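Local coordinates for protein proline dehydrogenase (PDB 3HAZ) that probably oxidises proline to glutamate in two steps, pairing an FAD-dependent proline dehydrogenase with an NAD-dependent aldehyde dehydrogenase on one chain, at residues 395-400 and 421-426; 426-431 and 438-443; 375-380 and 406-411; 276-281 and 339-344. All coordinates share one frame; numbering follows the deposited sequence.

All four contacts lie in the proline dehydrogenase barrel. Interactions 1 and 4 both bind FAD, with centres about 16 Å apart: 276-281 and 339-344 meet the flavin ring and, through Lys-344, both phosphates, 395-400 the pyrophosphate and the dimethyl end. Ala-395 N reaches Leu-342 O at 3.1 Å, joining their strands. Interaction 2 follows interaction 1 along helix 425-434, centres about 7 Å apart, and Tyr-428 OH lies 2.7 Å from Thr-396 O. It also meets interaction 4, where Tyr-443 OH is 3.2 Å from Arg-341 NH2. Interaction 3 packs two outer helices, its Val-377 side chain about 9 Å from FAD; Tyr-376 OH lies 3.1 Å from Leu-342 O.

Interaction 1: 395-400 and 421-426. With FAD (flavin-adenine dinucleotide), chain C; SO4 (sulfate ion), chain J.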
# COMPACT_ATOMS: atom_id res chain seq x y z
N ALA A 395 38.95 -17.05 25.42
CA ALA A 395 39.27 -17.11 24.01
C ALA A 395 38.30 -16.22 23.24
O ALA A 395 37.10 -16.49 23.20
CB ALA A 395 39.20 -18.55 23.51
N THR A 396 38.82 -15.16 22.63
CA THR A 396 38.01 -14.24 21.87
C THR A 396 38.92 -13.32 21.07
O THR A 396 40.02 -13.00 21.51
CB THR A 396 37.10 -13.38 22.78
OG1 THR A 396 36.45 -12.36 22.01
CG2 THR A 396 37.93 -12.71 23.88
N HIS A 397 38.46 -12.88 19.90
CA HIS A 397 39.20 -11.88 19.15
C HIS A 397 38.43 -10.56 19.08
O HIS A 397 38.70 -9.70 18.25
CB HIS A 397 39.53 -12.38 17.74
CG HIS A 397 40.13 -13.76 17.71
ND1 HIS A 397 39.48 -14.84 17.17
CD2 HIS A 397 41.32 -14.22 18.15
CE1 HIS A 397 40.24 -15.92 17.28
NE2 HIS A 397 41.37 -15.56 17.88
N ASN A 398 37.47 -10.41 19.99
CA ASN A 398 36.64 -9.21 20.04
C ASN A 398 37.24 -8.19 21.02
O ASN A 398 37.37 -8.49 22.21
CB ASN A 398 35.22 -9.61 20.45
CG ASN A 398 34.27 -8.42 20.56
OD1 ASN A 398 34.64 -7.36 21.07
ND2 ASN A 398 33.04 -8.60 20.10
N ALA A 399 37.61 -7.01 20.52
CA ALA A 399 38.28 -5.98 21.34
C ALA A 399 37.44 -5.47 22.51
O ALA A 399 37.96 -5.19 23.60
CB ALA A 399 38.72 -4.80 20.47
N LEU A 400 36.14 -5.33 22.29
CA LEU A 400 35.22 -4.90 23.34
C LEU A 400 35.10 -5.99 24.41
O LEU A 400 35.09 -5.69 25.61
CB LEU A 400 33.85 -4.58 22.76
CG LEU A 400 32.80 -4.12 23.78
CD1 LEU A 400 33.28 -2.87 24.53
CD2 LEU A 400 31.46 -3.87 23.11
N HIS A 421 46.14 -18.54 16.00
CA HIS A 421 47.15 -18.01 15.09
C HIS A 421 46.46 -17.50 13.82
O HIS A 421 45.59 -18.16 13.27
CB HIS A 421 48.19 -19.10 14.77
CG HIS A 421 49.50 -18.57 14.31
ND1 HIS A 421 50.12 -17.49 14.90
CD2 HIS A 421 50.33 -18.97 13.31
CE1 HIS A 421 51.26 -17.24 14.28
NE2 HIS A 421 51.41 -18.13 13.31
N GLY A 422 46.83 -16.30 13.39
CA GLY A 422 46.19 -15.69 12.23
C GLY A 422 44.99 -14.82 12.56
O GLY A 422 44.35 -14.26 11.66
N MET A 423 44.66 -14.70 13.84
CA MET A 423 43.60 -13.79 14.28
C MET A 423 43.99 -13.12 15.60
O MET A 423 44.75 -13.68 16.38
CB MET A 423 42.28 -14.54 14.47
CG MET A 423 41.81 -15.34 13.26
SD MET A 423 40.22 -16.15 13.56
CE MET A 423 39.13 -14.73 13.60
N GLY A 424 43.44 -11.93 15.85
CA GLY A 424 43.67 -11.24 17.10
C GLY A 424 45.10 -10.77 17.35
O GLY A 424 45.43 -10.34 18.46
N GLU A 425 45.96 -10.84 16.35
CA GLU A 425 47.36 -10.51 16.56
C GLU A 425 47.59 -9.05 16.99
O GLU A 425 48.19 -8.79 18.04
CB GLU A 425 48.22 -10.83 15.33
CG GLU A 425 49.71 -10.59 15.57
CD GLU A 425 50.60 -11.26 14.53
OE1 GLU A 425 50.06 -11.86 13.57
OE2 GLU A 425 51.83 -11.18 14.68
N ALA A 426 47.12 -8.11 16.18
CA ALA A 426 47.29 -6.70 16.50
C ALA A 426 46.61 -6.39 17.83
O ALA A 426 47.15 -5.67 18.66
CB ALA A 426 46.72 -5.81 15.38
PA FAD C . 32.66 -12.22 17.87
O1A FAD C . 32.59 -11.56 16.38
O2A FAD C . 32.56 -11.22 18.94
O5B FAD C . 31.42 -13.26 18.04
C5B FAD C . 31.25 -14.23 17.05
C4B FAD C . 30.24 -15.28 17.54
O4B FAD C . 28.99 -14.84 18.30
C3B FAD C . 30.06 -16.59 17.05
O3B FAD C . 31.20 -17.39 16.80
C2B FAD C . 28.89 -17.12 17.84
O2B FAD C . 29.18 -18.01 18.90
C1B FAD C . 28.09 -15.92 18.20
N9A FAD C . 27.02 -15.51 17.31
C8A FAD C . 27.12 -15.06 16.00
N7A FAD C . 25.85 -14.75 15.57
C5A FAD C . 24.97 -15.00 16.65
C6A FAD C . 23.48 -14.86 16.79
N6A FAD C . 22.67 -14.37 15.67
N1A FAD C . 22.88 -15.17 17.92
C2A FAD C . 23.64 -15.63 19.01
N3A FAD C . 25.07 -15.77 18.88
C4A FAD C . 25.69 -15.45 17.70
N1 FAD C . 34.02 -22.72 20.05
C2 FAD C . 33.38 -23.89 20.37
O2 FAD C . 32.04 -24.04 20.07
N3 FAD C . 34.11 -24.97 20.96
C4 FAD C . 35.45 -24.84 21.22
O4 FAD C . 36.15 -25.86 21.86
C4X FAD C . 36.12 -23.61 20.89
N5 FAD C . 37.58 -23.44 21.18
C5X FAD C . 38.23 -22.23 20.84
C6 FAD C . 39.66 -22.07 21.11
C7 FAD C . 40.31 -20.85 20.79
C7M FAD C . 41.80 -20.71 21.05
C8 FAD C . 39.54 -19.74 20.18
C8M FAD C . 40.21 -18.41 19.80
C9 FAD C . 38.16 -19.90 19.92
C9A FAD C . 37.49 -21.16 20.25
N10 FAD C . 36.06 -21.33 19.99
C10 FAD C . 35.41 -22.58 20.33
C1' FAD C . 35.19 -20.20 19.53
C2' FAD C . 35.01 -20.05 18.00
O2' FAD C . 35.99 -20.82 17.31
C3' FAD C . 35.04 -18.56 17.63
O3' FAD C . 36.38 -18.09 17.63
C4' FAD C . 34.19 -17.67 18.61
O4' FAD C . 32.91 -18.11 18.92
C5' FAD C . 34.20 -16.17 18.19
O5' FAD C . 33.95 -15.30 19.28
P FAD C . 34.65 -13.80 19.23
O1P FAD C . 34.33 -12.99 20.66
O2P FAD C . 36.09 -13.93 18.98
O3P FAD C . 34.06 -13.05 17.91
S SO4 J . 45.35 -9.68 12.91
O1 SO4 J . 46.03 -8.82 13.88
O2 SO4 J . 45.97 -9.52 11.60
O3 SO4 J . 45.45 -11.08 13.33
O4 SO4 J . 43.94 -9.29 12.84
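His-397 and Met-423 each carry CG beside the backbone N (chi1 -49° and -54°), which sets the imidazole and the thioether chain at about a right angle; a bend at chi3 of Met-423 (70°) brings its methyl to the ring. Met-423 CB rests over one ring face, 3.6 Å from the centroid of the His-397 ring, a CH-pi contact. Its SD approaches the same centroid obliquely at 4.3 Å, and Met-423 CE comes within 3.6 Å of His-397 ND1. The flavin touches the ring too, FAD C8M standing 3.5 Å from His-397 CE1. Gly-424, N-cap of helix 425-434, passes with its N 3.9 Å from His-397 CD2; a CB there would collide with CD2, and the positive phi also favours glycine. In the same segment as the histidine, the turn after strand 390-395 grips the pyrophosphate: His-397 N gives an almost straight bond of 2.8 Å to FAD O2P, Thr-396 OG1 donates to FAD O1P at 2.6 Å, and Asn-398 ND2 to FAD O2A at 2.9 Å. Thr-396 OG1 also accepts from Asn-398 N, an ST turn. In 421-426, Glu-425 N and Ala-426 N hold a sulfate, probably from the crystallisation liquor. Leu-420 N donates to His-397 NE2, which holds the ring's rotation and is consistent with an unprotonated NE2, so that the ring offers its face to Met-423 CB while FAD C8M comes in obliquely.

Interaction 2: 426-431 and 438-443; sequences ALYEQL and IAYRTY. With SO4 (sulfate ion), chain J.
Tyr-428 on helix 425-434 faces Tyr-440 of strand 440-448, their CA atoms 7.4 Å apart, and one helical turn on Leu-431 faces Ile-438 at a similar spacing. The Tyr-440 ring reaches the helix because CG lies between the backbone N and the carbonyl carbon (chi1 65°). There Tyr-428 CB sits over the centre of the Tyr-440 ring, 3.5 Å from its centroid and almost on the normal, a CH-pi contact. The two rings run past each other in opposite directions with planes 28° apart; their centroids are 5.1 Å from each other, and they barely overlap. Tyr-440 CE1 comes within 3.4 Å of Tyr-428 O, so the ring also lies against the helix backbone. A leucine in place of Tyr-440 would probably leave Tyr-428 CB without its aromatic face and open a gap beside the helix backbone. One turn further along the helix, Leu-431 CD2 meets Ile-438 CG2 at 3.6 Å, the two side chains crossing at about a right angle. Leu-427 CD2 lies over the centre of one face of the Tyr-428 ring, and Tyr-428 OH is hydrogen-bonded to Thr-396 O. The tyrosine and Leu-431/Ile-438 contacts pack helix 425-434 against the second strand of its beta-alpha-beta unit, which begins with strand 416-420, while Val-402 and Leu-406 of helix 399-409 pack on Leu-431 and Leu-46 of helix 33-50 also touches it.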
# COMPACT_ATOMS: atom_id res chain seq x y z
N ALA A 426 47.12 -8.11 16.18
CA ALA A 426 47.29 -6.70 16.50
C ALA A 426 46.61 -6.39 17.83
O ALA A 426 47.15 -5.67 18.66
CB ALA A 426 46.72 -5.81 15.38
N LEU A 427 45.42 -6.95 18.03
CA LEU A 427 44.68 -6.76 19.28
C LEU A 427 45.54 -7.10 20.50
O LEU A 427 45.81 -6.24 21.35
CB LEU A 427 43.41 -7.61 19.26
CG LEU A 427 42.36 -7.43 20.37
CD1 LEU A 427 41.12 -8.26 20.05
CD2 LEU A 427 42.93 -7.81 21.74
N TYR A 428 46.00 -8.34 20.59
CA TYR A 428 46.69 -8.78 21.80
C TYR A 428 48.10 -8.20 21.97
O TYR A 428 48.56 -8.02 23.10
CB TYR A 428 46.69 -10.31 21.91
CG TYR A 428 45.34 -10.85 22.33
CD1 TYR A 428 44.51 -11.50 21.43
CD2 TYR A 428 44.89 -10.68 23.64
CE1 TYR A 428 43.26 -11.99 21.82
CE2 TYR A 428 43.64 -11.15 24.04
CZ TYR A 428 42.84 -11.81 23.13
OH TYR A 428 41.61 -12.29 23.52
N GLU A 429 48.78 -7.90 20.87
CA GLU A 429 50.06 -7.19 20.94
C GLU A 429 49.87 -5.83 21.61
O GLU A 429 50.65 -5.44 22.47
CB GLU A 429 50.66 -7.01 19.55
CG GLU A 429 51.34 -8.25 18.99
CD GLU A 429 51.96 -8.00 17.63
OE1 GLU A 429 51.69 -6.93 17.04
OE2 GLU A 429 52.70 -8.88 17.14
N GLN A 430 48.82 -5.12 21.20
CA GLN A 430 48.52 -3.82 21.78
C GLN A 430 48.11 -3.97 23.24
O GLN A 430 48.51 -3.17 24.09
CB GLN A 430 47.42 -3.11 21.00
CG GLN A 430 47.07 -1.73 21.56
CD GLN A 430 48.24 -0.77 21.50
OE1 GLN A 430 49.01 -0.78 20.53
NE2 GLN A 430 48.39 0.06 22.53
N LEU A 431 47.32 -4.99 23.54
CA LEU A 431 46.90 -5.26 24.91
C LEU A 431 48.12 -5.48 25.80
O LEU A 431 48.17 -5.05 26.95
CB LEU A 431 45.97 -6.48 24.97
CG LEU A 431 45.38 -6.80 26.35
CD1 LEU A 431 44.30 -5.77 26.72
CD2 LEU A 431 44.79 -8.20 26.39
N ILE A 438 49.56 -8.87 31.51
CA ILE A 438 48.56 -9.65 30.79
C ILE A 438 49.17 -10.85 30.07
O ILE A 438 50.22 -10.76 29.45
CB ILE A 438 47.75 -8.78 29.82
CG1 ILE A 438 46.63 -8.06 30.58
CG2 ILE A 438 47.16 -9.62 28.71
CD1 ILE A 438 45.76 -8.99 31.39
N ALA A 439 48.50 -11.99 30.18
CA ALA A 439 48.92 -13.19 29.49
C ALA A 439 47.90 -13.58 28.42
O ALA A 439 46.69 -13.49 28.65
CB ALA A 439 49.11 -14.34 30.48
N TYR A 440 48.39 -14.00 27.27
CA TYR A 440 47.54 -14.62 26.26
C TYR A 440 48.22 -15.80 25.59
O TYR A 440 49.42 -15.78 25.30
CB TYR A 440 47.04 -13.60 25.23
CG TYR A 440 48.09 -12.96 24.36
CD1 TYR A 440 48.72 -11.78 24.75
CD2 TYR A 440 48.41 -13.50 23.12
CE1 TYR A 440 49.67 -11.17 23.94
CE2 TYR A 440 49.35 -12.90 22.30
CZ TYR A 440 49.98 -11.74 22.72
OH TYR A 440 50.92 -11.15 21.90
N ARG A 441 47.44 -16.85 25.36
CA ARG A 441 47.90 -18.07 24.74
C ARG A 441 47.54 -18.05 23.26
O ARG A 441 46.42 -17.69 22.89
CB ARG A 441 47.22 -19.27 25.42
CG ARG A 441 47.65 -20.64 24.89
CD ARG A 441 47.00 -21.74 25.70
NE ARG A 441 47.18 -21.52 27.13
CZ ARG A 441 48.14 -22.09 27.86
NH1 ARG A 441 49.00 -22.92 27.29
NH2 ARG A 441 48.24 -21.81 29.15
N THR A 442 48.49 -18.43 22.41
CA THR A 442 48.24 -18.49 20.98
C THR A 442 48.24 -19.95 20.54
O THR A 442 49.19 -20.69 20.80
CB THR A 442 49.29 -17.67 20.19
OG1 THR A 442 49.23 -16.31 20.62
CG2 THR A 442 49.02 -17.73 18.70
N TYR A 443 47.14 -20.37 19.91
CA TYR A 443 47.04 -21.74 19.41
C TYR A 443 47.30 -21.77 17.92
O TYR A 443 46.86 -20.88 17.18
CB TYR A 443 45.65 -22.32 19.64
CG TYR A 443 45.31 -22.72 21.06
CD1 TYR A 443 45.41 -24.04 21.47
CD2 TYR A 443 44.82 -21.79 21.96
CE1 TYR A 443 45.06 -24.42 22.76
CE2 TYR A 443 44.46 -22.15 23.25
CZ TYR A 443 44.58 -23.47 23.65
OH TYR A 443 44.23 -23.83 24.93
S SO4 J . 45.35 -9.68 12.91
O1 SO4 J . 46.03 -8.82 13.88
O2 SO4 J . 45.97 -9.52 11.60
O3 SO4 J . 45.45 -11.08 13.33
O4 SO4 J . 43.94 -9.29 12.84

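Interaction 3: 375-380 and 406-411; sequences NYVACA and LEMAEG
Met-408 reaches across from helix 399-409 to touch Val-377 and Ala-380 on helix 369-384. Its CG lies beside the backbone N, opposite the carbonyl carbon (chi1 -63°), and the chain runs on stretched through CG before turning at chi3 (-43°), so that the sulfur and the terminal methyl meet the other helix one after the other. Val-377 offers CG1, the branch that its chi1 of 165° holds beside its own carbonyl carbon. Met-408 SD lies 3.5 Å from Val-377 CG1, and the bend carries Met-408 CE past the same methyl at 3.7 Å. From there CE drops to 3.4 Å from Val-377 O, a backbone carbonyl of the helix, and reaches Ala-380 CB at 4.0 Å. With just a methyl group at Ala-380, the neighbouring turn gives the thioether end a low surface to lie along. A serine at Met-408 is likely to leave Val-377 CG1 and Ala-380 CB without their partner and open a gap between the helices, whose closest CA atoms, those of Ala-380 and Met-408, are 8.4 Å apart. Around the contact Val-377 also touches Thr-404, and Ala-380 touches Val-405 of helix 399-409 and Phe-394 of strand 390-395. One long, bent side chain thus joins two successive outer helices of the barrel, and the chemistry is that of apolar packing: a polarisable sulfur on a methyl group, and a methyl beside a carbonyl oxygen.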
# COMPACT_ATOMS: atom_id res chain seq x y z
N ASN A 375 25.93 -12.81 27.58
CA ASN A 375 26.13 -14.02 28.37
C ASN A 375 27.62 -14.33 28.56
O ASN A 375 28.02 -14.86 29.60
CB ASN A 375 25.40 -15.22 27.77
CG ASN A 375 25.10 -16.29 28.81
OD1 ASN A 375 24.56 -16.00 29.87
ND2 ASN A 375 25.46 -17.54 28.51
N TYR A 376 28.43 -13.99 27.57
CA TYR A 376 29.87 -14.22 27.67
C TYR A 376 30.47 -13.39 28.81
O TYR A 376 31.24 -13.91 29.63
CB TYR A 376 30.58 -13.91 26.35
CG TYR A 376 32.05 -14.28 26.34
CD1 TYR A 376 32.50 -15.44 25.71
CD2 TYR A 376 33.00 -13.46 26.97
CE1 TYR A 376 33.85 -15.78 25.70
CE2 TYR A 376 34.35 -13.80 26.97
CZ TYR A 376 34.77 -14.95 26.33
OH TYR A 376 36.11 -15.27 26.33
N VAL A 377 30.13 -12.11 28.87
CA VAL A 377 30.65 -11.25 29.93
C VAL A 377 30.13 -11.71 31.29
O VAL A 377 30.87 -11.75 32.26
CB VAL A 377 30.35 -9.77 29.66
CG1 VAL A 377 30.57 -8.93 30.93
CG2 VAL A 377 31.23 -9.26 28.51
N ALA A 378 28.85 -12.07 31.34
CA ALA A 378 28.28 -12.60 32.58
C ALA A 378 29.00 -13.87 33.03
O ALA A 378 29.29 -14.04 34.22
CB ALA A 378 26.78 -12.86 32.40
N CYS A 379 29.31 -14.76 32.09
CA CYS A 379 30.02 -16.00 32.41
C CYS A 379 31.47 -15.72 32.82
O CYS A 379 32.04 -16.42 33.67
CB CYS A 379 29.98 -16.98 31.23
SG CYS A 379 28.36 -17.77 30.98
N ALA A 380 32.06 -14.70 32.20
CA ALA A 380 33.44 -14.33 32.51
C ALA A 380 33.50 -13.85 33.96
O ALA A 380 34.41 -14.22 34.71
CB ALA A 380 33.92 -13.24 31.56
N LEU A 406 38.79 -7.54 30.99
CA LEU A 406 39.92 -6.98 31.71
C LEU A 406 39.44 -6.08 32.86
O LEU A 406 39.90 -6.20 33.99
CB LEU A 406 40.83 -6.21 30.76
CG LEU A 406 42.14 -5.67 31.33
CD1 LEU A 406 42.99 -6.80 31.91
CD2 LEU A 406 42.91 -4.91 30.27
N GLU A 407 38.50 -5.18 32.56
CA GLU A 407 37.97 -4.27 33.58
C GLU A 407 37.37 -5.04 34.76
O GLU A 407 37.57 -4.67 35.92
CB GLU A 407 36.93 -3.33 32.99
CG GLU A 407 36.08 -2.59 34.03
CD GLU A 407 36.89 -1.63 34.90
OE1 GLU A 407 37.86 -1.03 34.39
OE2 GLU A 407 36.55 -1.47 36.09
N MET A 408 36.64 -6.10 34.46
CA MET A 408 35.99 -6.89 35.50
C MET A 408 37.00 -7.67 36.34
O MET A 408 36.74 -7.99 37.50
CB MET A 408 34.96 -7.83 34.90
CG MET A 408 33.81 -7.11 34.22
SD MET A 408 32.45 -8.21 33.85
CE MET A 408 33.34 -9.64 33.24
N ALA A 409 38.15 -7.98 35.75
CA ALA A 409 39.20 -8.70 36.46
C ALA A 409 39.79 -7.85 37.58
O ALA A 409 40.24 -8.38 38.60
CB ALA A 409 40.30 -9.13 35.50
N GLU A 410 39.78 -6.53 37.38
CA GLU A 410 40.35 -5.60 38.35
C GLU A 410 41.85 -5.84 38.54
O GLU A 410 42.50 -5.17 39.34
CB GLU A 410 39.63 -5.70 39.70
CG GLU A 410 38.16 -5.31 39.65
CD GLU A 410 37.50 -5.32 41.02
OE1 GLU A 410 38.16 -4.92 42.01
OE2 GLU A 410 36.32 -5.72 41.11
N GLY A 411 42.38 -6.81 37.79
CA GLY A 411 43.78 -7.17 37.84
C GLY A 411 44.17 -7.92 36.58
O GLY A 411 43.45 -7.90 35.58

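Interaction 4: 276-281 and 339-344. With FAD (flavin-adenine dinucleotide), chain C.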
# COMPACT_ATOMS: atom_id res chain seq x y z
N ASN A 276 48.89 -27.93 29.80
CA ASN A 276 47.48 -27.60 29.78
C ASN A 276 46.79 -28.56 28.80
O ASN A 276 47.23 -28.70 27.66
CB ASN A 276 47.31 -26.14 29.34
CG ASN A 276 45.84 -25.69 29.32
OD1 ASN A 276 45.47 -24.79 28.56
ND2 ASN A 276 45.00 -26.31 30.14
N PHE A 277 45.74 -29.22 29.26
CA PHE A 277 45.03 -30.22 28.46
C PHE A 277 43.54 -29.85 28.39
O PHE A 277 42.83 -29.95 29.39
CB PHE A 277 45.23 -31.60 29.09
CG PHE A 277 44.66 -32.74 28.29
CD1 PHE A 277 45.39 -33.34 27.28
CD2 PHE A 277 43.39 -33.22 28.57
CE1 PHE A 277 44.86 -34.39 26.54
CE2 PHE A 277 42.85 -34.27 27.85
CZ PHE A 277 43.58 -34.86 26.83
N THR A 278 43.08 -29.42 27.22
CA THR A 278 41.72 -28.87 27.10
C THR A 278 40.83 -29.72 26.20
O THR A 278 41.16 -29.97 25.05
CB THR A 278 41.73 -27.42 26.56
OG1 THR A 278 42.72 -26.65 27.26
CG2 THR A 278 40.36 -26.76 26.74
N VAL A 279 39.70 -30.16 26.75
CA VAL A 279 38.66 -30.83 25.96
C VAL A 279 37.74 -29.79 25.30
O VAL A 279 37.02 -29.05 25.98
CB VAL A 279 37.82 -31.80 26.83
CG1 VAL A 279 36.79 -32.54 25.96
CG2 VAL A 279 38.73 -32.79 27.56
N ASP A 280 37.77 -29.74 23.97
CA ASP A 280 36.97 -28.76 23.24
C ASP A 280 35.48 -29.01 23.46
O ASP A 280 35.06 -30.12 23.81
CB ASP A 280 37.28 -28.83 21.74
CG ASP A 280 38.63 -28.23 21.38
OD1 ASP A 280 39.24 -27.54 22.22
OD2 ASP A 280 39.08 -28.45 20.23
N ALA A 281 34.68 -27.97 23.25
CA ALA A 281 33.23 -28.09 23.30
C ALA A 281 32.70 -28.17 21.88
O ALA A 281 33.12 -27.41 21.01
CB ALA A 281 32.63 -26.92 24.04
N MET A 339 41.87 -25.56 34.46
CA MET A 339 41.96 -24.44 33.53
C MET A 339 40.76 -24.54 32.60
O MET A 339 40.55 -25.55 31.93
CB MET A 339 43.30 -24.48 32.79
CG MET A 339 44.51 -24.33 33.73
SD MET A 339 46.13 -24.67 32.99
CE MET A 339 46.44 -23.13 32.11
N VAL A 340 39.95 -23.48 32.58
CA VAL A 340 38.66 -23.52 31.92
C VAL A 340 38.57 -22.45 30.84
O VAL A 340 38.67 -21.26 31.13
CB VAL A 340 37.53 -23.32 32.93
CG1 VAL A 340 36.18 -23.37 32.24
CG2 VAL A 340 37.63 -24.36 34.03
N ARG A 341 38.38 -22.88 29.60
CA ARG A 341 38.29 -21.96 28.47
C ARG A 341 36.87 -21.51 28.20
O ARG A 341 35.98 -22.34 27.98
CB ARG A 341 38.85 -22.61 27.20
CG ARG A 341 38.85 -21.65 26.01
CD ARG A 341 38.93 -22.41 24.70
NE ARG A 341 40.17 -23.15 24.58
CZ ARG A 341 40.26 -24.33 23.97
NH1 ARG A 341 39.18 -24.89 23.44
NH2 ARG A 341 41.42 -24.94 23.90
N LEU A 342 36.65 -20.21 28.22
CA LEU A 342 35.35 -19.65 27.88
C LEU A 342 35.38 -19.14 26.44
O LEU A 342 36.24 -18.33 26.08
CB LEU A 342 34.96 -18.52 28.83
CG LEU A 342 33.53 -18.00 28.69
CD1 LEU A 342 32.52 -19.06 29.16
CD2 LEU A 342 33.36 -16.69 29.45
N VAL A 343 34.45 -19.63 25.63
CA VAL A 343 34.35 -19.21 24.24
C VAL A 343 32.90 -18.83 23.99
O VAL A 343 32.02 -19.14 24.80
CB VAL A 343 34.68 -20.36 23.27
CG1 VAL A 343 36.03 -21.00 23.61
CG2 VAL A 343 33.56 -21.41 23.31
N LYS A 344 32.63 -18.17 22.88
CA LYS A 344 31.25 -17.91 22.50
C LYS A 344 30.64 -19.18 21.88
O LYS A 344 29.73 -19.76 22.46
CB LYS A 344 31.15 -16.67 21.62
CG LYS A 344 31.46 -15.40 22.44
CD LYS A 344 31.57 -14.12 21.61
CE LYS A 344 32.07 -12.98 22.51
NZ LYS A 344 32.21 -11.68 21.80
PA FAD C . 32.66 -12.22 17.87
O1A FAD C . 32.59 -11.56 16.38
O2A FAD C . 32.56 -11.22 18.94
O5B FAD C . 31.42 -13.26 18.04
C5B FAD C . 31.25 -14.23 17.05
C4B FAD C . 30.24 -15.28 17.54
O4B FAD C . 28.99 -14.84 18.30
C3B FAD C . 30.06 -16.59 17.05
O3B FAD C . 31.20 -17.39 16.80
C2B FAD C . 28.89 -17.12 17.84
O2B FAD C . 29.18 -18.01 18.90
C1B FAD C . 28.09 -15.92 18.20
N9A FAD C . 27.02 -15.51 17.31
C8A FAD C . 27.12 -15.06 16.00
N7A FAD C . 25.85 -14.75 15.57
C5A FAD C . 24.97 -15.00 16.65
C6A FAD C . 23.48 -14.86 16.79
N6A FAD C . 22.67 -14.37 15.67
N1A FAD C . 22.88 -15.17 17.92
C2A FAD C . 23.64 -15.63 19.01
N3A FAD C . 25.07 -15.77 18.88
C4A FAD C . 25.69 -15.45 17.70
N1 FAD C . 34.02 -22.72 20.05
C2 FAD C . 33.38 -23.89 20.37
O2 FAD C . 32.04 -24.04 20.07
N3 FAD C . 34.11 -24.97 20.96
C4 FAD C . 35.45 -24.84 21.22
O4 FAD C . 36.15 -25.86 21.86
C4X FAD C . 36.12 -23.61 20.89
N5 FAD C . 37.58 -23.44 21.18
C5X FAD C . 38.23 -22.23 20.84
C6 FAD C . 39.66 -22.07 21.11
C7 FAD C . 40.31 -20.85 20.79
C7M FAD C . 41.80 -20.71 21.05
C8 FAD C . 39.54 -19.74 20.18
C8M FAD C . 40.21 -18.41 19.80
C9 FAD C . 38.16 -19.90 19.92
C9A FAD C . 37.49 -21.16 20.25
N10 FAD C . 36.06 -21.33 19.99
C10 FAD C . 35.41 -22.58 20.33
C1' FAD C . 35.19 -20.20 19.53
C2' FAD C . 35.01 -20.05 18.00
O2' FAD C . 35.99 -20.82 17.31
C3' FAD C . 35.04 -18.56 17.63
O3' FAD C . 36.38 -18.09 17.63
C4' FAD C . 34.19 -17.67 18.61
O4' FAD C . 32.91 -18.11 18.92
C5' FAD C . 34.20 -16.17 18.19
O5' FAD C . 33.95 -15.30 19.28
P FAD C . 34.65 -13.80 19.23
O1P FAD C . 34.33 -12.99 20.66
O2P FAD C . 36.09 -13.93 18.98
O3P FAD C . 34.06 -13.05 17.91
O HOH W 1 41.91 -25.87 29.64
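Arg-341 and Asp-280 meet inside the TIM barrel of the proline dehydrogenase domain, between strands 276-279 and 338-343, which are separated by strand 309-314. The tight part is the guanidinium. With CG opposite the backbone N (chi1 -177°) and the chain bent at chi3, Arg-341 NH1 donates to Asp-280 OD1 at 2.9 Å in a nearly straight hydrogen bond, part of a salt bridge. The oxygen lies in the guanidinium plane, whereas the donor comes from above the carboxylate plane, the two groups being turned 54° apart. FAD C6 lies over one face of the guanidinium and Thr-278 CG2 over the opposite one, 3.5 Å from Arg-341 NH2. Ser-237 and Gln-418 take further N-H groups of the arginine, and Asp-280 OD2 pairs with Lys-239, so the aspartate probably offsets both positive charges beside the flavin. Ala-281 N and O bind the flavin's O4 and N3. Toward Met-339 the contact is looser, though still buried: a water bridges the two strands here. It accepts from Thr-278 OG1 at 2.6 Å and from Asn-276 ND2, which also bonds to Gly-308 O and lies 3.5 Å from Met-339 SD; the water donates to Met-339 O at 2.7 Å.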